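Local coordinates for protein XPF endonuclease (Aeropyrum pernix, PDB 2BGW) that probably acts as a structure-specific, magnesium-dependent endonuclease that binds single-stranded and damaged DNA and cuts it during nucleotide excision repair, at residues A[53-58]-A[85-90]; A[59-64]-A[93-98]; A[79-84]-A[114-119]. All coordinates share one frame; numbering follows the deposited sequence.

Contact 1: A[53-58]-A[85-90]. With SO4 (sulfate ion), chain G.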
loop_
_atom_site.group_PDB
_atom_site.type_symbol
_atom_site.label_atom_id
_atom_site.label_comp_id
_atom_site.label_asym_id
_atom_site.label_seq_id
_atom_site.Cartn_x
_atom_site.Cartn_y
_atom_site.Cartn_z
ATOM N N ARG A 53 7.148 0.406 -6.030
ATOM C CA ARG A 53 7.335 0.539 -7.481
ATOM C C ARG A 53 7.950 -0.722 -8.014
ATOM O O ARG A 53 8.935 -1.200 -7.473
ATOM C CB ARG A 53 8.258 1.698 -7.828
ATOM C CG ARG A 53 8.504 1.842 -9.299
ATOM C CD ARG A 53 9.733 2.687 -9.553
ATOM N NE ARG A 53 10.152 2.688 -10.955
ATOM C CZ ARG A 53 11.325 2.228 -11.392
ATOM N NH1 ARG A 53 12.209 1.733 -10.541
ATOM N NH2 ARG A 53 11.628 2.279 -12.683
ATOM N N LYS A 54 7.375 -1.245 -9.091
ATOM C CA LYS A 54 7.852 -2.477 -9.706
ATOM C C LYS A 54 7.721 -2.420 -11.216
ATOM O O LYS A 54 6.661 -2.055 -11.736
ATOM C CB LYS A 54 7.033 -3.634 -9.161
ATOM C CG LYS A 54 7.867 -4.662 -8.515
ATOM C CD LYS A 54 7.306 -5.053 -7.201
ATOM C CE LYS A 54 8.449 -5.458 -6.318
ATOM N NZ LYS A 54 7.902 -6.318 -5.279
ATOM N N THR A 55 8.805 -2.753 -11.913
ATOM C CA THR A 55 8.772 -2.937 -13.377
ATOM C C THR A 55 7.902 -4.154 -13.679
ATOM O O THR A 55 7.851 -5.112 -12.875
ATOM C CB THR A 55 10.145 -3.265 -13.941
ATOM O OG1 THR A 55 10.701 -4.327 -13.171
ATOM C CG2 THR A 55 11.091 -2.064 -13.922
ATOM N N SER A 56 7.212 -4.154 -14.812
ATOM C CA SER A 56 6.277 -5.244 -15.026
ATOM C C SER A 56 6.976 -6.579 -14.806
ATOM O O SER A 56 6.392 -7.496 -14.202
ATOM C CB SER A 56 5.614 -5.188 -16.389
ATOM O OG SER A 56 6.527 -4.738 -17.364
ATOM N N SER A 57 8.234 -6.680 -15.247
ATOM C CA SER A 57 8.933 -7.952 -15.087
ATOM C C SER A 57 9.325 -8.318 -13.632
ATOM O O SER A 57 9.197 -9.488 -13.242
ATOM C CB SER A 57 10.045 -8.173 -16.122
ATOM O OG SER A 57 10.889 -7.063 -16.223
ATOM N N ASP A 58 9.765 -7.352 -12.827
ATOM C CA ASP A 58 9.925 -7.632 -11.395
ATOM C C ASP A 58 8.601 -7.986 -10.743
ATOM O O ASP A 58 8.549 -8.821 -9.839
ATOM C CB ASP A 58 10.544 -6.461 -10.675
ATOM C CG ASP A 58 11.949 -6.271 -11.062
ATOM O OD1 ASP A 58 12.515 -7.235 -11.598
ATOM O OD2 ASP A 58 12.497 -5.179 -10.856
ATOM N N ILE A 85 2.692 0.099 -8.063
ATOM C CA ILE A 85 2.701 0.679 -9.381
ATOM C C ILE A 85 3.486 -0.224 -10.273
ATOM O O ILE A 85 4.676 -0.443 -10.045
ATOM C CB ILE A 85 3.347 2.086 -9.409
ATOM C CG1 ILE A 85 2.401 3.120 -8.779
ATOM C CG2 ILE A 85 3.736 2.462 -10.845
ATOM C CD1 ILE A 85 3.079 4.411 -8.442
ATOM N N VAL A 86 2.822 -0.751 -11.292
ATOM C CA VAL A 86 3.506 -1.628 -12.226
ATOM C C VAL A 86 3.915 -0.872 -13.489
ATOM O O VAL A 86 3.083 -0.349 -14.250
ATOM C CB VAL A 86 2.693 -2.868 -12.531
ATOM C CG1 VAL A 86 3.480 -3.774 -13.434
ATOM C CG2 VAL A 86 2.323 -3.600 -11.227
ATOM N N GLU A 87 5.224 -0.803 -13.672
ATOM C CA GLU A 87 5.825 -0.009 -14.721
ATOM C C GLU A 87 6.202 -0.868 -15.939
ATOM O O GLU A 87 7.098 -1.739 -15.851
ATOM C CB GLU A 87 7.063 0.669 -14.144
ATOM C CG GLU A 87 7.884 1.510 -15.091
ATOM C CD GLU A 87 8.874 2.354 -14.321
ATOM O OE1 GLU A 87 8.408 3.226 -13.542
ATOM O OE2 GLU A 87 10.108 2.138 -14.473
ATOM N N GLY A 88 5.540 -0.604 -17.068
ATOM C CA GLY A 88 5.737 -1.398 -18.268
ATOM C C GLY A 88 4.546 -2.315 -18.480
ATOM O O GLY A 88 3.652 -2.378 -17.643
ATOM N N PRO A 89 4.522 -3.034 -19.611
ATOM C CA PRO A 89 3.383 -3.855 -19.972
ATOM C C PRO A 89 3.083 -4.893 -18.926
ATOM O O PRO A 89 3.980 -5.563 -18.435
ATOM C CB PRO A 89 3.835 -4.526 -21.261
ATOM C CG PRO A 89 4.790 -3.554 -21.821
ATOM C CD PRO A 89 5.571 -3.117 -20.637
ATOM N N PRO A 90 1.810 -5.017 -18.582
ATOM C CA PRO A 90 1.380 -5.907 -17.542
ATOM C C PRO A 90 1.998 -7.269 -17.684
ATOM O O PRO A 90 2.418 -7.827 -16.699
ATOM C CB PRO A 90 -0.113 -5.975 -17.765
ATOM C CG PRO A 90 -0.446 -4.607 -18.267
ATOM C CD PRO A 90 0.684 -4.275 -19.178
HETATM S S SO4 G . 15.277 0.607 -11.932
HETATM O O1 SO4 G . 14.976 1.475 -10.795
HETATM O O2 SO4 G . 14.546 -0.653 -11.737
HETATM O O3 SO4 G . 14.836 1.235 -13.190
HETATM O O4 SO4 G . 16.737 0.448 -11.960
#
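R53 and E87 leave neighbouring parallel strands on the same face as I85 and T55, and both start with CG anti to the backbone N (chi1 178° in each), so their extended chains cross obliquely. The guanidinium grips the carboxylate side-on, R53 NE to E87 OE1 at 3.2 Å and R53 NH2 to E87 OE2 at 2.4 Å. Their planes are 59° apart, both nitrogens approaching from above the carboxylate. In this crystal R53 NH1 turns away to O1 of a sulfate, probably from the crystallisation liquor, at 2.8 Å. Beneath the pair the backbone ladder runs K54 N to I85 O (3.0 Å), E87 N to K54 O (2.7 Å) and S56 N to E87 O, the last entering helix 56-65. T55 caps that helix, its OG1 accepting from D58 N at 3.2 Å. R53, K54 and D58 belong, with E52, to the ERK-X3-D signature of XPF nucleases, and R53 joins D42 and E52 at the magnesium site, probably through its backbone rather than the guanidinium. E87, which T126 also holds at OE1, sets the rotation of the R53 head by its double grip and would probably stay ionised beside that charge.

Contact 2: A[59-64]-A[93-98]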
loop_
_atom_site.group_PDB
_atom_site.type_symbol
_atom_site.label_atom_id
_atom_site.label_comp_id
_atom_site.label_asym_id
_atom_site.label_seq_id
_atom_site.Cartn_x
_atom_site.Cartn_y
_atom_site.Cartn_z
ATOM N N PHE A 59 7.519 -7.377 -11.204
ATOM C CA PHE A 59 6.244 -7.833 -10.706
ATOM C C PHE A 59 6.129 -9.324 -10.918
ATOM O O PHE A 59 5.860 -10.067 -9.965
ATOM C CB PHE A 59 5.076 -7.147 -11.360
ATOM C CG PHE A 59 3.774 -7.529 -10.761
ATOM C CD1 PHE A 59 3.330 -6.922 -9.600
ATOM C CD2 PHE A 59 2.993 -8.515 -11.340
ATOM C CE1 PHE A 59 2.114 -7.277 -9.033
ATOM C CE2 PHE A 59 1.775 -8.880 -10.779
ATOM C CZ PHE A 59 1.337 -8.257 -9.622
ATOM N N ALA A 60 6.354 -9.753 -12.165
ATOM C CA ALA A 60 6.269 -11.162 -12.547
ATOM C C ALA A 60 7.248 -11.994 -11.734
ATOM O O ALA A 60 6.834 -12.911 -11.010
ATOM C CB ALA A 60 6.526 -11.323 -14.015
ATOM N N LYS A 61 8.530 -11.635 -11.820
ATOM C CA LYS A 61 9.594 -12.356 -11.134
ATOM C C LYS A 61 9.202 -12.668 -9.683
ATOM O O LYS A 61 9.090 -13.834 -9.278
ATOM C CB LYS A 61 10.907 -11.587 -11.225
ATOM C CG LYS A 61 12.108 -12.407 -10.828
ATOM C CD LYS A 61 13.425 -11.577 -10.622
ATOM C CE LYS A 61 14.385 -12.344 -9.618
ATOM N NZ LYS A 61 15.795 -11.836 -9.470
ATOM N N SER A 62 8.903 -11.636 -8.918
ATOM C CA SER A 62 8.575 -11.846 -7.516
ATOM C C SER A 62 7.264 -12.611 -7.281
ATOM O O SER A 62 7.108 -13.209 -6.224
ATOM C CB SER A 62 8.531 -10.521 -6.789
ATOM O OG SER A 62 7.247 -9.975 -6.987
ATOM N N LEU A 63 6.323 -12.591 -8.228
ATOM C CA LEU A 63 5.141 -13.439 -8.080
ATOM C C LEU A 63 5.610 -14.874 -7.962
ATOM O O LEU A 63 5.157 -15.598 -7.093
ATOM C CB LEU A 63 4.150 -13.310 -9.240
ATOM C CG LEU A 63 2.944 -14.284 -9.326
ATOM C CD1 LEU A 63 2.140 -14.419 -8.026
ATOM C CD2 LEU A 63 1.990 -13.982 -10.499
ATOM N N PHE A 64 6.552 -15.284 -8.805
ATOM C CA PHE A 64 6.967 -16.678 -8.809
ATOM C C PHE A 64 8.050 -16.989 -7.783
ATOM O O PHE A 64 8.210 -18.142 -7.424
ATOM C CB PHE A 64 7.365 -17.127 -10.212
ATOM C CG PHE A 64 6.297 -16.880 -11.241
ATOM C CD1 PHE A 64 6.519 -15.993 -12.300
ATOM C CD2 PHE A 64 5.050 -17.507 -11.134
ATOM C CE1 PHE A 64 5.532 -15.755 -13.247
ATOM C CE2 PHE A 64 4.046 -17.266 -12.072
ATOM C CZ PHE A 64 4.291 -16.393 -13.135
ATOM N N ARG A 93 6.993 -9.878 -22.607
ATOM C CA ARG A 93 7.199 -10.982 -23.571
ATOM C C ARG A 93 7.600 -12.291 -22.849
ATOM O O ARG A 93 6.840 -13.266 -22.828
ATOM C CB ARG A 93 8.216 -10.597 -24.679
ATOM N N ARG A 94 8.766 -12.279 -22.213
ATOM C CA ARG A 94 9.280 -13.447 -21.501
ATOM C C ARG A 94 8.275 -14.250 -20.613
ATOM O O ARG A 94 8.642 -15.287 -20.038
ATOM C CB ARG A 94 10.520 -13.015 -20.703
ATOM C CG ARG A 94 10.657 -13.733 -19.398
ATOM C CD ARG A 94 11.931 -13.443 -18.664
ATOM N NE ARG A 94 12.062 -14.469 -17.634
ATOM C CZ ARG A 94 13.188 -14.789 -17.004
ATOM N NH1 ARG A 94 14.316 -14.140 -17.292
ATOM N NH2 ARG A 94 13.178 -15.755 -16.071
ATOM N N TYR A 95 7.024 -13.784 -20.509
ATOM C CA TYR A 95 6.051 -14.334 -19.537
ATOM C C TYR A 95 4.685 -14.673 -20.095
ATOM O O TYR A 95 3.769 -15.006 -19.330
ATOM C CB TYR A 95 5.869 -13.397 -18.348
ATOM C CG TYR A 95 6.964 -13.487 -17.344
ATOM C CD1 TYR A 95 8.057 -12.623 -17.397
ATOM C CD2 TYR A 95 6.923 -14.441 -16.339
ATOM C CE1 TYR A 95 9.092 -12.702 -16.466
ATOM C CE2 TYR A 95 7.951 -14.540 -15.406
ATOM C CZ TYR A 95 9.030 -13.669 -15.482
ATOM O OH TYR A 95 10.041 -13.780 -14.553
ATOM N N ARG A 96 4.549 -14.595 -21.420
ATOM C CA ARG A 96 3.331 -15.006 -22.121
ATOM C C ARG A 96 2.850 -16.374 -21.680
ATOM O O ARG A 96 3.655 -17.219 -21.224
ATOM C CB ARG A 96 3.600 -15.083 -23.610
ATOM C CG ARG A 96 3.319 -13.814 -24.347
ATOM C CD ARG A 96 4.600 -13.163 -24.810
ATOM N NE ARG A 96 4.345 -11.823 -25.341
ATOM C CZ ARG A 96 5.057 -11.246 -26.309
ATOM N NH1 ARG A 96 6.079 -11.899 -26.877
ATOM N NH2 ARG A 96 4.740 -10.023 -26.720
ATOM N N GLY A 97 1.550 -16.614 -21.825
ATOM C CA GLY A 97 1.031 -17.955 -21.552
ATOM C C GLY A 97 0.926 -18.179 -20.058
ATOM O O GLY A 97 -0.078 -18.717 -19.590
ATOM N N ARG A 98 1.946 -17.744 -19.305
ATOM C CA ARG A 98 1.829 -17.588 -17.843
ATOM C C ARG A 98 0.887 -16.441 -17.410
ATOM O O ARG A 98 0.819 -16.128 -16.242
ATOM C CB ARG A 98 3.207 -17.389 -17.196
ATOM C CG ARG A 98 4.056 -18.650 -17.015
ATOM C CD ARG A 98 5.518 -18.353 -17.393
ATOM N NE ARG A 98 6.458 -18.451 -16.270
ATOM C CZ ARG A 98 7.740 -18.050 -16.311
ATOM N NH1 ARG A 98 8.240 -17.491 -17.422
ATOM N NH2 ARG A 98 8.535 -18.193 -15.243
#
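Helix 56-65, which follows directly on the strand of the nuclease signature, here meets the loop that leads from strand 81-87 into helix 99-112, and R98 is the N-cap residue of that second helix. One tyrosine carries the contact. Y95 has CG anti to its carbonyl carbon (chi1 -79°), which lays its ring against the helix so that the methyl of A60 sits squarely over one face. A60 CB is 3.6 Å from the Y95 ring centroid and 6° off the ring normal, a well-centred CH-pi contact. One turn further on, where F64 N bonds back to A60 O, the F64 ring reaches out on the same side of the helix. The two rings come tip to tip, F64 CE1 lying 3.5 Å from Y95 CE2. Their planes are only 11° apart, yet the centroids are 5.9 Å apart and neither ring covers the other, so they meet rim to rim and form no stack. The Y95 hydroxyl ends beside the backbone of K61, with OH 3.7 Å from K61 CA, while the extended K61 chain leads off elsewhere. R98, bent at chi2 and chi3, brings its guanidinium to the other side of the Y95 ring plane from A60, displaced toward the CD2-CE2 edge, and its NE comes 4.2 Å from F64 CE1. L63 of the same helix packs on L102 and A105 of helix 99-112, and F64 touches S101. No hydrogen bond joins the two segments: between them the contact is apolar and aromatic, with the R98 guanidinium beside the rings, so it rests on shape and ring packing, with no polar bond to fix its direction.

Contact 3: A[79-84]-A[114-119]. With SO4 (sulfate ion), chain K; nucleotides of chain D.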
loop_
_atom_site.group_PDB
_atom_site.type_symbol
_atom_site.label_atom_id
_atom_site.label_comp_id
_atom_site.label_asym_id
_atom_site.label_seq_id
_atom_site.Cartn_x
_atom_site.Cartn_y
_atom_site.Cartn_z
ATOM N N TYR A 79 0.136 0.070 6.306
ATOM C CA TYR A 79 -0.339 1.332 5.795
ATOM C C TYR A 79 -1.744 1.203 5.427
ATOM O O TYR A 79 -2.218 0.134 5.067
ATOM C CB TYR A 79 0.459 1.766 4.603
ATOM C CG TYR A 79 1.845 2.118 5.004
ATOM C CD1 TYR A 79 2.803 1.134 5.161
ATOM C CD2 TYR A 79 2.200 3.431 5.273
ATOM C CE1 TYR A 79 4.083 1.452 5.548
ATOM C CE2 TYR A 79 3.490 3.761 5.667
ATOM C CZ TYR A 79 4.420 2.765 5.800
ATOM O OH TYR A 79 5.700 3.048 6.178
ATOM N N GLU A 80 -2.461 2.297 5.522
ATOM C CA GLU A 80 -3.893 2.175 5.347
ATOM C C GLU A 80 -4.270 2.049 3.852
ATOM O O GLU A 80 -5.337 1.551 3.504
ATOM C CB GLU A 80 -4.581 3.299 6.120
ATOM C CG GLU A 80 -4.971 4.512 5.340
ATOM C CD GLU A 80 -6.491 4.681 5.353
ATOM O OE1 GLU A 80 -7.195 3.625 5.300
ATOM O OE2 GLU A 80 -6.973 5.851 5.432
ATOM N N THR A 81 -3.346 2.468 2.992
ATOM C CA THR A 81 -3.550 2.524 1.567
ATOM C C THR A 81 -2.243 2.128 0.915
ATOM O O THR A 81 -1.209 2.757 1.121
ATOM C CB THR A 81 -3.983 3.950 1.140
ATOM O OG1 THR A 81 -5.285 4.225 1.662
ATOM C CG2 THR A 81 -4.063 4.089 -0.351
ATOM N N VAL A 82 -2.288 1.073 0.120
ATOM C CA VAL A 82 -1.086 0.562 -0.531
ATOM C C VAL A 82 -1.244 0.634 -2.036
ATOM O O VAL A 82 -2.162 0.060 -2.586
ATOM C CB VAL A 82 -0.810 -0.933 -0.135
ATOM C CG1 VAL A 82 0.491 -1.390 -0.706
ATOM C CG2 VAL A 82 -0.768 -1.100 1.359
ATOM N N PHE A 83 -0.337 1.322 -2.703
ATOM C CA PHE A 83 -0.338 1.334 -4.159
ATOM C C PHE A 83 0.839 0.566 -4.596
ATOM O O PHE A 83 1.954 0.868 -4.159
ATOM C CB PHE A 83 -0.231 2.749 -4.734
ATOM C CG PHE A 83 -1.507 3.532 -4.634
ATOM C CD1 PHE A 83 -1.653 4.519 -3.687
ATOM C CD2 PHE A 83 -2.581 3.254 -5.489
ATOM C CE1 PHE A 83 -2.835 5.228 -3.607
ATOM C CE2 PHE A 83 -3.784 3.958 -5.400
ATOM C CZ PHE A 83 -3.906 4.940 -4.458
ATOM N N ILE A 84 0.607 -0.446 -5.433
ATOM C CA ILE A 84 1.710 -1.031 -6.207
ATOM C C ILE A 84 1.612 -0.505 -7.603
ATOM O O ILE A 84 0.564 -0.605 -8.237
ATOM C CB ILE A 84 1.675 -2.538 -6.257
ATOM C CG1 ILE A 84 2.027 -3.105 -4.879
ATOM C CG2 ILE A 84 2.662 -3.007 -7.301
ATOM C CD1 ILE A 84 1.518 -4.480 -4.625
ATOM N N GLY A 114 -6.772 -5.689 -0.110
ATOM C CA GLY A 114 -7.116 -4.348 -0.562
ATOM C C GLY A 114 -6.034 -3.497 -1.225
ATOM O O GLY A 114 -6.197 -2.281 -1.319
ATOM N N ILE A 115 -4.931 -4.093 -1.686
ATOM C CA ILE A 115 -3.874 -3.310 -2.317
ATOM C C ILE A 115 -4.445 -2.709 -3.571
ATOM O O ILE A 115 -5.438 -3.211 -4.095
ATOM C CB ILE A 115 -2.632 -4.145 -2.616
ATOM C CG1 ILE A 115 -1.780 -4.276 -1.368
ATOM C CG2 ILE A 115 -1.745 -3.497 -3.656
ATOM C CD1 ILE A 115 -1.822 -5.658 -0.766
ATOM N N ARG A 116 -3.847 -1.604 -4.014
ATOM C CA ARG A 116 -4.302 -0.851 -5.200
ATOM C C ARG A 116 -3.223 -0.843 -6.266
ATOM O O ARG A 116 -2.037 -0.623 -5.965
ATOM C CB ARG A 116 -4.716 0.574 -4.817
ATOM C CG ARG A 116 -5.978 0.588 -4.014
ATOM C CD ARG A 116 -6.303 1.921 -3.442
ATOM N NE ARG A 116 -7.628 1.907 -2.831
ATOM C CZ ARG A 116 -8.751 2.097 -3.516
ATOM N NH1 ARG A 116 -8.694 2.306 -4.821
ATOM N NH2 ARG A 116 -9.933 2.063 -2.915
ATOM N N LEU A 117 -3.630 -1.121 -7.503
ATOM C CA LEU A 117 -2.672 -1.250 -8.610
ATOM C C LEU A 117 -2.817 -0.094 -9.540
ATOM O O LEU A 117 -3.936 0.343 -9.794
ATOM C CB LEU A 117 -2.895 -2.526 -9.398
ATOM C CG LEU A 117 -2.658 -3.827 -8.644
ATOM C CD1 LEU A 117 -3.236 -4.980 -9.435
ATOM C CD2 LEU A 117 -1.178 -4.077 -8.326
ATOM N N MET A 118 -1.688 0.427 -10.009
ATOM C CA MET A 118 -1.670 1.360 -11.123
ATOM C C MET A 118 -0.708 0.767 -12.124
ATOM O O MET A 118 0.358 0.273 -11.732
ATOM C CB MET A 118 -1.127 2.730 -10.709
ATOM C CG MET A 118 -1.834 3.411 -9.570
ATOM S SD MET A 118 -3.128 4.608 -9.979
ATOM C CE MET A 118 -2.581 5.213 -11.564
ATOM N N ASN A 119 -1.052 0.815 -13.405
ATOM C CA ASN A 119 -0.079 0.440 -14.422
ATOM C C ASN A 119 0.518 1.678 -15.099
ATOM O O ASN A 119 -0.217 2.482 -15.642
ATOM C CB ASN A 119 -0.694 -0.528 -15.459
ATOM C CG ASN A 119 0.342 -1.012 -16.501
ATOM O OD1 ASN A 119 0.153 -0.882 -17.717
ATOM N ND2 ASN A 119 1.461 -1.538 -16.010
HETATM S S SO4 K . -11.097 0.017 0.296
HETATM O O1 SO4 K . -11.037 -1.392 -0.111
HETATM O O2 SO4 K . -11.227 0.025 1.752
HETATM O O3 SO4 K . -9.824 0.696 -0.046
HETATM O O4 SO4 K . -12.281 0.670 -0.297
ATOM O "O5'" DT D 1 -11.606 -3.696 -2.563
ATOM C "C5'" DT D 1 -12.222 -3.982 -1.325
ATOM C "C4'" DT D 1 -11.639 -5.267 -0.803
ATOM O "O4'" DT D 1 -10.321 -5.080 -0.242
ATOM C "C3'" DT D 1 -12.499 -5.703 0.343
ATOM O "O3'" DT D 1 -13.029 -6.940 0.054
ATOM C "C2'" DT D 1 -11.615 -5.748 1.586
ATOM C "C1'" DT D 1 -10.238 -5.779 0.979
ATOM N N1 DT D 1 -9.283 -5.130 1.866
ATOM C C2 DT D 1 -8.488 -5.911 2.700
ATOM O O2 DT D 1 -8.523 -7.121 2.759
ATOM N N3 DT D 1 -7.610 -5.214 3.487
ATOM C C4 DT D 1 -7.479 -3.835 3.516
ATOM O O4 DT D 1 -6.665 -3.315 4.264
ATOM C C5 DT D 1 -8.342 -3.069 2.631
ATOM C C7 DT D 1 -8.352 -1.567 2.656
ATOM C C6 DT D 1 -9.197 -3.750 1.854
#
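F83 and R116 both hold CG anti to the carbonyl carbon (chi1 -75° and -70°), so the phenyl ring and the extended arginine chain lie side by side and point the same way. They sit opposite each other in the parallel pair of strands 81-87 and 116-120, which helix 99-112 connects as a beta-alpha-beta unit. The ring rests along the aliphatic part of the arginine, F83 CD2 3.5 Å from R116 CB and F83 CE2 3.8 Å from R116 CD. M118 adds an oblique Met-aromatic contact to F83. On the other face, I84 CD1 meets I115 CG2 at 3.5 Å and I84 CB meets L117 CD2 at 3.8 Å. The R116 guanidinium continues to the second subunit, where it bonds to G114 O and Q110 OE1, and its NH2 also donates to a sulfate that R116 of the second subunit holds too. An alanine in place of R116 would remove the guanidinium and the chain beyond CB, and would probably weaken the subunit interface and leave F83 CE2 without the CD contact. DT1 of the bound DNA lies against G114, leaving no room for a CB there. R116 takes two of the strand bonds: its N donates to V82 O, and its O receives I84 N at 2.7 Å nearly along the C=O axis.

Overall arrangement
All three contacts lie in the ERCC4 nuclease domain, and their segments alternate along the chain: 53-58 runs straight into 59-64, then come 79-84, 85-90, 93-98 and 114-119. Contacts 1 and 3 share strand 81-87, the middle of three adjacent parallel strands, with centres 14 Å apart; V86 N and M118 O form a probable hydrogen bond between them. Contacts 1 and 2 share helix 56-65, centres 11 Å apart, and F59 packs on V86. Contacts 2 and 3 are 20 Å apart and do not touch. Contact 3 meets the second subunit mainly at edge strand 116-120, contact 1 through the prolines after strand 81-87, and helix 56-65 ties the magnesium-site strand to the outlying loop.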